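Local structure of peptidase M42 (Thaumarchaeota archaeon SCGC AB-539-E09, 5DS0) at residues 178-183 / 322-327; 185-190 / 334-339; 234-239 / 341-346; 260-265 / 277-282. The protein probably cleaves amino-terminal residues from peptides, acting as a two-metal TET aminopeptidase of the M42 family that assembles from twelve subunits. All coordinates share one frame; numbering follows the deposited sequence.

Contact 1 of 4, residues 178-183 / 322-327; sequences AFDDRI and RHIHSH. With CO (cobalt (II) ion), chain U; CO (cobalt (II) ion), chain T.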
# COMPACT_ATOMS: atom_id res chain seq x y z
N ALA C 178 -13.03 -24.73 30.70
CA ALA C 178 -12.04 -25.72 31.10
C ALA C 178 -12.32 -27.16 30.67
O ALA C 178 -11.67 -28.08 31.19
CB ALA C 178 -11.82 -25.65 32.60
N PHE C 179 -13.23 -27.38 29.73
CA PHE C 179 -13.40 -28.72 29.19
C PHE C 179 -12.04 -29.25 28.74
O PHE C 179 -11.76 -30.42 28.94
CB PHE C 179 -14.38 -28.75 28.03
CG PHE C 179 -15.81 -28.53 28.44
CD1 PHE C 179 -16.36 -29.23 29.49
CD2 PHE C 179 -16.61 -27.65 27.74
CE1 PHE C 179 -17.68 -29.04 29.85
CE2 PHE C 179 -17.93 -27.46 28.10
CZ PHE C 179 -18.46 -28.14 29.17
N ASP C 180 -11.23 -28.39 28.15
CA ASP C 180 -9.86 -28.71 27.79
C ASP C 180 -9.02 -28.47 29.02
O ASP C 180 -8.73 -27.32 29.33
CB ASP C 180 -9.42 -27.78 26.66
CG ASP C 180 -7.99 -28.00 26.22
OD1 ASP C 180 -7.38 -29.03 26.60
OD2 ASP C 180 -7.48 -27.13 25.48
N ASP C 181 -8.60 -29.51 29.75
CA ASP C 181 -8.86 -30.91 29.43
C ASP C 181 -9.38 -31.66 30.67
O ASP C 181 -9.02 -32.81 30.93
CB ASP C 181 -7.59 -31.55 28.90
CG ASP C 181 -7.79 -32.98 28.38
OD1 ASP C 181 -8.93 -33.37 28.07
OD2 ASP C 181 -6.76 -33.68 28.30
N ARG C 182 -10.25 -31.00 31.43
CA ARG C 182 -10.83 -31.60 32.62
C ARG C 182 -11.84 -32.65 32.22
O ARG C 182 -12.08 -33.59 32.98
CB ARG C 182 -11.41 -30.54 33.54
CG ARG C 182 -10.31 -29.77 34.25
CD ARG C 182 -10.80 -28.57 35.03
NE ARG C 182 -9.71 -27.63 35.29
CZ ARG C 182 -9.85 -26.41 35.79
NH1 ARG C 182 -11.04 -25.96 36.15
NH2 ARG C 182 -8.78 -25.63 35.95
N ILE C 183 -12.41 -32.52 31.02
CA ILE C 183 -13.28 -33.56 30.53
C ILE C 183 -12.48 -34.84 30.28
O ILE C 183 -12.98 -35.93 30.51
CB ILE C 183 -14.07 -33.15 29.27
CG1 ILE C 183 -15.26 -34.08 29.05
CG2 ILE C 183 -13.19 -33.19 28.03
CD1 ILE C 183 -16.33 -33.98 30.13
N ARG C 322 -16.74 -27.58 21.23
CA ARG C 322 -16.84 -26.32 20.51
C ARG C 322 -16.32 -25.19 21.38
O ARG C 322 -16.59 -25.15 22.57
CB ARG C 322 -18.29 -26.05 20.14
CG ARG C 322 -18.94 -27.12 19.27
CD ARG C 322 -20.36 -26.71 18.91
NE ARG C 322 -21.06 -27.64 18.03
CZ ARG C 322 -22.35 -27.52 17.67
NH1 ARG C 322 -23.08 -26.50 18.12
NH2 ARG C 322 -22.92 -28.41 16.88
N HIS C 323 -15.55 -24.30 20.78
CA HIS C 323 -15.06 -23.09 21.44
C HIS C 323 -14.12 -23.34 22.63
O HIS C 323 -14.31 -22.78 23.73
CB HIS C 323 -16.24 -22.21 21.86
CG HIS C 323 -17.36 -22.21 20.88
ND1 HIS C 323 -17.22 -21.79 19.58
CD2 HIS C 323 -18.65 -22.61 21.01
CE1 HIS C 323 -18.37 -21.93 18.95
NE2 HIS C 323 -19.26 -22.42 19.79
N ILE C 324 -13.09 -24.15 22.41
CA ILE C 324 -12.07 -24.34 23.44
C ILE C 324 -11.18 -23.10 23.52
O ILE C 324 -11.27 -22.22 22.69
CB ILE C 324 -11.21 -25.58 23.18
CG1 ILE C 324 -10.48 -25.46 21.85
CG2 ILE C 324 -12.08 -26.82 23.19
CD1 ILE C 324 -9.33 -26.45 21.71
N HIS C 325 -10.33 -23.05 24.56
CA HIS C 325 -9.46 -21.91 24.79
C HIS C 325 -10.25 -20.59 24.76
O HIS C 325 -9.80 -19.58 24.20
CB HIS C 325 -8.31 -21.89 23.78
CG HIS C 325 -7.28 -22.96 24.01
ND1 HIS C 325 -5.94 -22.74 23.78
CD2 HIS C 325 -7.39 -24.24 24.45
CE1 HIS C 325 -5.27 -23.84 24.06
NE2 HIS C 325 -6.12 -24.76 24.48
N SER C 326 -11.43 -20.61 25.36
CA SER C 326 -12.28 -19.44 25.47
C SER C 326 -13.10 -19.55 26.76
O SER C 326 -13.06 -20.56 27.43
CB SER C 326 -13.16 -19.29 24.21
OG SER C 326 -14.44 -19.89 24.34
N HIS C 327 -13.84 -18.52 27.11
CA HIS C 327 -14.59 -18.53 28.37
C HIS C 327 -15.62 -19.63 28.46
O HIS C 327 -15.88 -20.15 29.54
CB HIS C 327 -15.28 -17.18 28.62
CG HIS C 327 -14.38 -16.18 29.26
ND1 HIS C 327 -13.23 -15.73 28.67
CD2 HIS C 327 -14.46 -15.56 30.46
CE1 HIS C 327 -12.63 -14.87 29.47
NE2 HIS C 327 -13.36 -14.74 30.56
CO CO U . -5.69 -26.75 25.15
CO CO T . -5.56 -29.55 25.96
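Asp180 and His325 meet at a cobalt ion rather than through a direct bond of their own. Asp180 stands near the start of helix 179-197. Its CB rests against Val238 of strand 232-240 and aims the side chain at loop 322-327. With CG anti to the backbone N (chi1 179°), the carboxylate is carried outward between the two metals; CG itself lies 2.8 Å from the cobalt of chain U and 2.9 Å from the cobalt of chain T. Beyond CG the group divides its work. OD1 binds the cobalt of chain T at 2.0 Å, an ion also held by His66 and Glu237, while OD2 binds the cobalt of chain U at 1.9 Å. This is the bridging aspartate of the two-metal centre found in the zinc-exopeptidase clan, and the peptide bond between it and Asp181 is cis, a feature known from relatives in the M42 family. Aspartate suits the role: its carboxylate offers one oxygen to each ion, and its short side chain leaves it little freedom to move.

From the loop, His325 brings NE2 to the cobalt of chain U at 2.1 Å; Glu215 is a further ligand of that ion. OD2 of Asp180 lies at the edge of the imidazole, in its plane, with carboxylate and ring turned only 18° from each other. The two atoms are neighbours because both bind the metal. On the far side of the ring, ND1 is hydrogen-bonded to Gly90 O, which, together with the metal bond at NE2, holds the imidazole's rotation. Ile324 adds an apolar flank, its CD1 4.3 Å from Asp180 OD2.

Contact 2 of 4, residues 185-190 / 334-339; sequences AFVLME and KDTENA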
# COMPACT_ATOMS: atom_id res chain seq x y z
N ALA C 185 -9.75 -35.65 32.02
CA ALA C 185 -9.51 -36.12 33.38
C ALA C 185 -10.77 -36.78 33.92
O ALA C 185 -10.70 -37.81 34.59
CB ALA C 185 -9.13 -34.96 34.27
N PHE C 186 -11.92 -36.20 33.61
CA PHE C 186 -13.20 -36.77 34.02
C PHE C 186 -13.38 -38.18 33.47
O PHE C 186 -13.81 -39.07 34.19
CB PHE C 186 -14.34 -35.88 33.54
CG PHE C 186 -15.71 -36.43 33.82
CD1 PHE C 186 -16.33 -36.18 35.03
CD2 PHE C 186 -16.39 -37.16 32.86
CE1 PHE C 186 -17.59 -36.67 35.29
CE2 PHE C 186 -17.65 -37.65 33.10
CZ PHE C 186 -18.26 -37.40 34.32
N VAL C 187 -13.05 -38.37 32.20
CA VAL C 187 -13.18 -39.67 31.56
C VAL C 187 -12.30 -40.71 32.23
O VAL C 187 -12.77 -41.80 32.54
CB VAL C 187 -12.80 -39.59 30.09
CG1 VAL C 187 -12.66 -40.98 29.48
CG2 VAL C 187 -13.86 -38.82 29.32
N LEU C 188 -11.03 -40.41 32.44
CA LEU C 188 -10.13 -41.40 33.00
C LEU C 188 -10.49 -41.75 34.44
O LEU C 188 -10.40 -42.90 34.85
CB LEU C 188 -8.67 -40.98 32.89
CG LEU C 188 -8.18 -39.74 33.64
CD1 LEU C 188 -7.64 -40.06 35.03
CD2 LEU C 188 -7.09 -39.06 32.82
N MSE C 189 -10.93 -40.75 35.19
CA MSE C 189 -11.40 -40.99 36.56
C MSE C 189 -12.64 -41.85 36.58
O MSE C 189 -12.76 -42.74 37.42
CB MSE C 189 -11.70 -39.66 37.24
CG MSE C 189 -10.39 -39.03 37.69
SE MSE C 189 -10.77 -37.46 38.80
CE MSE C 189 -11.39 -36.20 37.42
N GLU C 190 -13.58 -41.59 35.69
CA GLU C 190 -14.81 -42.37 35.63
C GLU C 190 -14.53 -43.78 35.16
O GLU C 190 -15.21 -44.72 35.58
CB GLU C 190 -15.84 -41.71 34.72
CG GLU C 190 -16.53 -40.51 35.35
CD GLU C 190 -17.35 -40.88 36.56
OE1 GLU C 190 -18.48 -41.39 36.36
OE2 GLU C 190 -16.86 -40.72 37.70
N LYS C 334 -23.12 -37.49 25.58
CA LYS C 334 -23.14 -38.76 24.91
C LYS C 334 -21.75 -39.14 24.39
O LYS C 334 -21.32 -40.28 24.59
CB LYS C 334 -24.13 -38.72 23.76
CG LYS C 334 -24.38 -40.07 23.13
CD LYS C 334 -25.12 -39.93 21.82
CE LYS C 334 -25.24 -41.28 21.15
NZ LYS C 334 -25.72 -41.16 19.74
N ASP C 335 -21.06 -38.21 23.73
CA ASP C 335 -19.69 -38.45 23.28
C ASP C 335 -18.79 -38.83 24.46
O ASP C 335 -17.98 -39.75 24.37
CB ASP C 335 -19.09 -37.19 22.64
CG ASP C 335 -19.66 -36.87 21.25
OD1 ASP C 335 -20.31 -37.74 20.62
OD2 ASP C 335 -19.44 -35.70 20.78
N THR C 336 -18.94 -38.10 25.56
CA THR C 336 -18.18 -38.33 26.78
C THR C 336 -18.41 -39.75 27.30
O THR C 336 -17.47 -40.48 27.62
CB THR C 336 -18.60 -37.32 27.87
OG1 THR C 336 -18.43 -36.01 27.36
CG2 THR C 336 -17.77 -37.46 29.13
N GLU C 337 -19.67 -40.14 27.40
CA GLU C 337 -20.02 -41.47 27.85
C GLU C 337 -19.33 -42.52 26.98
O GLU C 337 -18.78 -43.50 27.49
CB GLU C 337 -21.54 -41.64 27.83
CG GLU C 337 -22.04 -43.03 28.20
CD GLU C 337 -21.54 -43.51 29.56
OE1 GLU C 337 -21.17 -42.64 30.41
OE2 GLU C 337 -21.55 -44.74 29.80
N ASN C 338 -19.39 -42.34 25.67
CA ASN C 338 -18.78 -43.27 24.74
C ASN C 338 -17.27 -43.32 24.86
O ASN C 338 -16.67 -44.36 24.63
CB ASN C 338 -19.19 -42.96 23.30
CG ASN C 338 -20.52 -43.56 22.92
OD1 ASN C 338 -20.90 -44.62 23.42
ND2 ASN C 338 -21.21 -42.92 22.01
N ALA C 339 -16.66 -42.19 25.18
CA ALA C 339 -15.22 -42.18 25.41
C ALA C 339 -14.88 -43.02 26.62
O ALA C 339 -13.90 -43.76 26.62
CB ALA C 339 -14.72 -40.76 25.59
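Val187 and Ala339 mark the closest backbone approach, CA to CA 6.9 Å, between two helical segments whose axes come within 9.8 Å and cross at -45°. The pair belongs to one helical layer of the α/β/α sandwich typical of this clan: helices 179-197 and 333-349 lie side by side on the same face of the mixed sheet, and Val187 and Ala339 both reach down to Ile319 of strand 314-322.

Small and branched side chains, with one aromatic ring, fill the interface. Val187 directs its CB at the other helix and uses both of its methyls. CG1 lies 4.2 Å from the carbonyl carbon C of Ala339, whereas CG2 is 4.3 Å from Ala339 CB and also faces the methyl of Thr336. Alanine fits here because its single methyl lets the valine come close to the helix backbone.

Thr336 presents its two branches differently. CG2, anti to the backbone N (OG1 chi1 -56°), turns toward helix 179-197, and OG1 turns back toward the start of its own helix and is hydrogen-bonded to Ser332 O, in the residue just before that helix. The threonine thus offers a purely apolar methyl to a buried surface while its polar atom is satisfied locally. Phe186 leaves its helix to one side, but its ring swings back to cross the threonine at about a right angle, and Leu9 and Met10 of helix 2-15 pack on it as well. The methyl comes to the ring obliquely: Thr336 CG2 lies 4.0 Å from Phe186 CE2 and equally far from CD2.

Contact 3 of 4, residues 234-239 / 341-346; sequences LVLEVD and RLVIEL. With CO (cobalt (II) ion), chain T.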
# COMPACT_ATOMS: atom_id res chain seq x y z
N LEU C 234 -2.65 -43.80 26.57
CA LEU C 234 -3.88 -43.27 26.00
C LEU C 234 -4.07 -41.86 26.51
O LEU C 234 -4.38 -41.66 27.67
CB LEU C 234 -5.08 -44.10 26.42
CG LEU C 234 -5.02 -45.60 26.17
CD1 LEU C 234 -6.29 -46.24 26.70
CD2 LEU C 234 -4.83 -45.90 24.69
N VAL C 235 -3.85 -40.88 25.66
CA VAL C 235 -4.02 -39.50 26.06
C VAL C 235 -5.41 -39.05 25.69
O VAL C 235 -5.86 -39.25 24.57
CB VAL C 235 -2.98 -38.61 25.41
CG1 VAL C 235 -3.29 -37.15 25.66
CG2 VAL C 235 -1.61 -38.95 25.96
N LEU C 236 -6.09 -38.44 26.65
CA LEU C 236 -7.45 -37.95 26.45
C LEU C 236 -7.43 -36.46 26.36
O LEU C 236 -6.87 -35.80 27.22
CB LEU C 236 -8.33 -38.37 27.61
CG LEU C 236 -8.40 -39.89 27.69
CD1 LEU C 236 -8.69 -40.41 29.09
CD2 LEU C 236 -9.45 -40.37 26.72
N GLU C 237 -7.99 -35.93 25.29
CA GLU C 237 -7.96 -34.51 25.01
C GLU C 237 -9.30 -34.10 24.43
O GLU C 237 -10.20 -34.93 24.26
CB GLU C 237 -6.84 -34.16 24.02
CG GLU C 237 -5.59 -33.51 24.61
CD GLU C 237 -5.76 -32.10 25.20
OE1 GLU C 237 -6.84 -31.51 25.18
OE2 GLU C 237 -4.73 -31.58 25.68
N VAL C 238 -9.42 -32.81 24.12
CA VAL C 238 -10.53 -32.32 23.37
C VAL C 238 -10.09 -32.20 21.91
O VAL C 238 -8.91 -32.16 21.61
CB VAL C 238 -11.00 -30.96 23.89
CG1 VAL C 238 -11.58 -31.11 25.28
CG2 VAL C 238 -9.88 -29.95 23.87
N ASP C 239 -11.07 -32.17 21.01
CA ASP C 239 -10.83 -31.95 19.60
C ASP C 239 -11.59 -30.70 19.25
O ASP C 239 -12.68 -30.46 19.78
CB ASP C 239 -11.37 -33.13 18.78
CG ASP C 239 -10.42 -33.59 17.68
OD1 ASP C 239 -9.78 -32.73 17.03
OD2 ASP C 239 -10.32 -34.83 17.47
N ARG C 341 -16.74 -45.58 27.78
CA ARG C 341 -16.94 -46.95 27.34
C ARG C 341 -15.72 -47.45 26.56
O ARG C 341 -15.22 -48.54 26.80
CB ARG C 341 -18.17 -47.07 26.47
CG ARG C 341 -19.48 -47.02 27.22
CD ARG C 341 -20.65 -47.21 26.26
NE ARG C 341 -21.87 -46.54 26.74
CZ ARG C 341 -22.91 -47.14 27.34
NH1 ARG C 341 -23.98 -46.42 27.70
NH2 ARG C 341 -22.89 -48.44 27.64
N LEU C 342 -15.26 -46.64 25.62
CA LEU C 342 -14.17 -47.04 24.75
C LEU C 342 -12.88 -47.33 25.52
O LEU C 342 -12.23 -48.34 25.27
CB LEU C 342 -13.90 -45.96 23.70
CG LEU C 342 -12.74 -46.23 22.75
CD1 LEU C 342 -12.95 -47.52 21.97
CD2 LEU C 342 -12.54 -45.06 21.81
N VAL C 343 -12.52 -46.44 26.45
CA VAL C 343 -11.26 -46.59 27.20
C VAL C 343 -11.31 -47.88 28.03
O VAL C 343 -10.31 -48.59 28.11
CB VAL C 343 -10.84 -45.37 28.10
CG1 VAL C 343 -10.24 -44.23 27.27
CG2 VAL C 343 -11.97 -44.82 28.95
N ILE C 344 -12.46 -48.20 28.60
CA ILE C 344 -12.62 -49.43 29.35
C ILE C 344 -12.37 -50.65 28.46
O ILE C 344 -11.59 -51.53 28.82
CB ILE C 344 -14.00 -49.50 30.02
CG1 ILE C 344 -14.05 -48.51 31.19
CG2 ILE C 344 -14.32 -50.90 30.51
CD1 ILE C 344 -15.43 -48.27 31.78
N GLU C 345 -13.01 -50.69 27.29
CA GLU C 345 -12.82 -51.81 26.37
C GLU C 345 -11.37 -51.96 25.98
O GLU C 345 -10.88 -53.07 25.82
CB GLU C 345 -13.66 -51.63 25.10
CG GLU C 345 -15.16 -51.61 25.31
CD GLU C 345 -15.65 -52.74 26.20
OE1 GLU C 345 -15.49 -53.92 25.83
OE2 GLU C 345 -16.24 -52.43 27.25
N LEU C 346 -10.67 -50.85 25.79
CA LEU C 346 -9.26 -50.90 25.42
C LEU C 346 -8.45 -51.52 26.54
O LEU C 346 -7.69 -52.45 26.32
CB LEU C 346 -8.72 -49.51 25.12
CG LEU C 346 -9.32 -48.82 23.91
CD1 LEU C 346 -8.85 -47.38 23.87
CD2 LEU C 346 -8.95 -49.53 22.62
CO CO T . -5.56 -29.55 25.96
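Leu234 and Leu236 set one face of a metal-bearing central strand against helix 333-349, a sheet-to-helix interface of the α/β/α sandwich. Strand 234-239 and helix segment 341-346 run almost exactly antiparallel, at 177°, with axes 11.3 Å apart, a spacing bridged by leucines on the strand meeting a valine and a leucine on the helix.

Two residues apart on the strand, the leucines point the same way. Leu236 sends CD2 to within 4.0 Å of Val343 CG1, the two side chains meeting obliquely. Leu234 reaches farther along the helix, its CD1 lying 4.0 Å from Leu346 CD1, and it also borders the same Val343 methyl more loosely. Val343 and Leu346, three residues apart, fall on one side of the helix, so the shorter valine sits over the strand between the two leucines while Leu346 stretches toward Phe278 and Val282 of helix 273-285. Aliphatic residues suit this layer because they can mesh closely without leaving a buried polar atom in need of a partner.

Glu237, next along the strand, points to the opposite face and grips the cobalt of chain T with both carboxylate oxygens, OE2 at 2.2 Å and OE1 at 2.5 Å; His66 and Asp180 also bind this ion. The carboxylate is steadied from its own backbone: Val238 N donates to the anti lone pair of Glu237 OE1 over 3.1 Å, with an N-H...O angle of 158°.

Contact 4 of 4, residues 260-265 / 277-282; sequences PGLVTY and EFVINV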
# COMPACT_ATOMS: atom_id res chain seq x y z
N PRO C 260 -16.56 -40.05 20.07
CA PRO C 260 -15.20 -39.63 20.35
C PRO C 260 -14.33 -39.69 19.12
O PRO C 260 -14.66 -40.38 18.15
CB PRO C 260 -14.71 -40.64 21.38
CG PRO C 260 -15.60 -41.82 21.21
CD PRO C 260 -16.93 -41.23 20.86
N GLY C 261 -13.23 -38.95 19.15
CA GLY C 261 -12.32 -38.90 18.03
C GLY C 261 -11.08 -39.71 18.30
O GLY C 261 -10.75 -40.02 19.44
N LEU C 262 -10.40 -40.08 17.23
CA LEU C 262 -9.09 -40.71 17.31
C LEU C 262 -8.16 -39.92 16.42
O LEU C 262 -8.41 -39.73 15.24
CB LEU C 262 -9.17 -42.14 16.83
CG LEU C 262 -7.83 -42.86 16.83
CD1 LEU C 262 -7.39 -43.13 18.25
CD2 LEU C 262 -7.93 -44.16 16.06
N VAL C 263 -7.08 -39.44 17.01
CA VAL C 263 -6.18 -38.57 16.29
C VAL C 263 -5.19 -39.42 15.51
O VAL C 263 -4.40 -40.16 16.12
CB VAL C 263 -5.42 -37.64 17.25
CG1 VAL C 263 -4.46 -36.75 16.48
CG2 VAL C 263 -6.39 -36.79 18.03
N THR C 264 -5.19 -39.25 14.20
CA THR C 264 -4.33 -39.99 13.30
C THR C 264 -3.02 -39.26 12.99
O THR C 264 -2.11 -39.85 12.41
CB THR C 264 -5.04 -40.21 11.96
OG1 THR C 264 -5.40 -38.94 11.39
CG2 THR C 264 -6.29 -41.03 12.16
N TYR C 265 -2.96 -37.97 13.31
CA TYR C 265 -1.76 -37.16 13.14
C TYR C 265 -1.91 -35.83 13.84
O TYR C 265 -2.96 -35.21 13.78
CB TYR C 265 -1.45 -36.90 11.65
CG TYR C 265 -0.40 -35.83 11.49
CD1 TYR C 265 0.93 -36.11 11.77
CD2 TYR C 265 -0.73 -34.54 11.11
CE1 TYR C 265 1.90 -35.13 11.66
CE2 TYR C 265 0.25 -33.54 11.00
CZ TYR C 265 1.56 -33.86 11.27
OH TYR C 265 2.54 -32.92 11.18
N GLU C 277 -4.68 -48.96 14.83
CA GLU C 277 -5.56 -49.96 14.24
C GLU C 277 -6.31 -50.71 15.34
O GLU C 277 -7.49 -51.04 15.19
CB GLU C 277 -4.77 -50.94 13.34
CG GLU C 277 -4.10 -50.31 12.12
CD GLU C 277 -5.04 -49.46 11.23
OE1 GLU C 277 -6.29 -49.69 11.20
OE2 GLU C 277 -4.52 -48.53 10.55
N PHE C 278 -5.62 -50.97 16.44
CA PHE C 278 -6.20 -51.64 17.58
C PHE C 278 -7.40 -50.89 18.13
O PHE C 278 -8.47 -51.47 18.32
CB PHE C 278 -5.12 -51.79 18.66
CG PHE C 278 -5.62 -52.34 19.98
CD1 PHE C 278 -5.83 -53.70 20.15
CD2 PHE C 278 -5.84 -51.48 21.06
CE1 PHE C 278 -6.27 -54.20 21.36
CE2 PHE C 278 -6.28 -51.98 22.27
CZ PHE C 278 -6.50 -53.34 22.43
N VAL C 279 -7.25 -49.60 18.34
CA VAL C 279 -8.35 -48.78 18.84
C VAL C 279 -9.53 -48.75 17.86
O VAL C 279 -10.68 -48.89 18.26
CB VAL C 279 -7.88 -47.34 19.13
CG1 VAL C 279 -9.06 -46.48 19.57
CG2 VAL C 279 -6.81 -47.35 20.21
N ILE C 280 -9.24 -48.58 16.58
CA ILE C 280 -10.29 -48.56 15.57
C ILE C 280 -11.11 -49.85 15.61
O ILE C 280 -12.34 -49.79 15.52
CB ILE C 280 -9.71 -48.33 14.15
CG1 ILE C 280 -9.25 -46.88 14.01
CG2 ILE C 280 -10.75 -48.62 13.08
CD1 ILE C 280 -8.34 -46.63 12.83
N ASN C 281 -10.43 -50.99 15.77
CA ASN C 281 -11.11 -52.29 15.79
C ASN C 281 -11.87 -52.53 17.07
O ASN C 281 -13.00 -53.01 17.04
CB ASN C 281 -10.13 -53.43 15.56
CG ASN C 281 -9.50 -53.37 14.18
OD1 ASN C 281 -10.02 -52.76 13.24
ND2 ASN C 281 -8.34 -54.00 14.04
N VAL C 282 -11.27 -52.19 18.20
CA VAL C 282 -11.96 -52.33 19.46
C VAL C 282 -13.26 -51.54 19.44
O VAL C 282 -14.30 -52.03 19.90
CB VAL C 282 -11.07 -51.89 20.64
CG1 VAL C 282 -11.89 -51.77 21.93
CG2 VAL C 282 -9.94 -52.89 20.83
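Leu262 opens its two methyls like a fork against consecutive residues of helix 273-285. One prong, CD1, meets Val279 CG1 at 4.0 Å, the two side chains crossing at a slant. The other, CD2, lies across the side chain of Ile280 at roughly a right angle, 3.7 Å from Ile280 CG1 and 4.1 Å from its CD1. The fork is delivered by an extended first torsion: CG of Leu262 stands anti to the backbone N (chi1 178°), carrying both methyls away from the strand.

The helix residues arrive differently. Val279 directs its CB toward the strand, whereas Ile280 leaves its helix more to one side, but its CG1 comes back to the leucine and CD1 extends the same apolar contact, so the longer branched chain adds to the surface met. The Ile280 side chain also packs on Leu292 of strand 291-295. Strand 261-263, helix 273-285 and strand 291-295 form a β-α-β crossover, the two strands being parallel neighbours in the sheet, and Leu262 ties the first strand to the connecting helix.

Carbon alone meets carbon across this interface, so its cohesion comes from dispersion and the hydrophobic effect, and its specificity from the shapes of branched side chains rather than from directed bonds.

Overall arrangement
Along the chain the segments run 178-183, 185-190, 234-239, 260-265, 277-282, 322-327, 334-339, 341-346, so contacts 1, 2 and 3 interlace while contact 4 is closed within the span of each. Contacts 1 and 2 share helix 179-197, and contacts 2 and 3 share helix 333-349, their centres about 7 Å apart. Contact 4 continues this layer of the sandwich, its centre about 9 Å from that of contact 3 but about 22 Å from that of contact 1. Contacts 1 and 3, about 17 Å apart between centres, both supply ligands to one cobalt. Apolar packing thus links the helix that carries the bridging ligand, through contacts 2 and 3, to the crossover of contact 4.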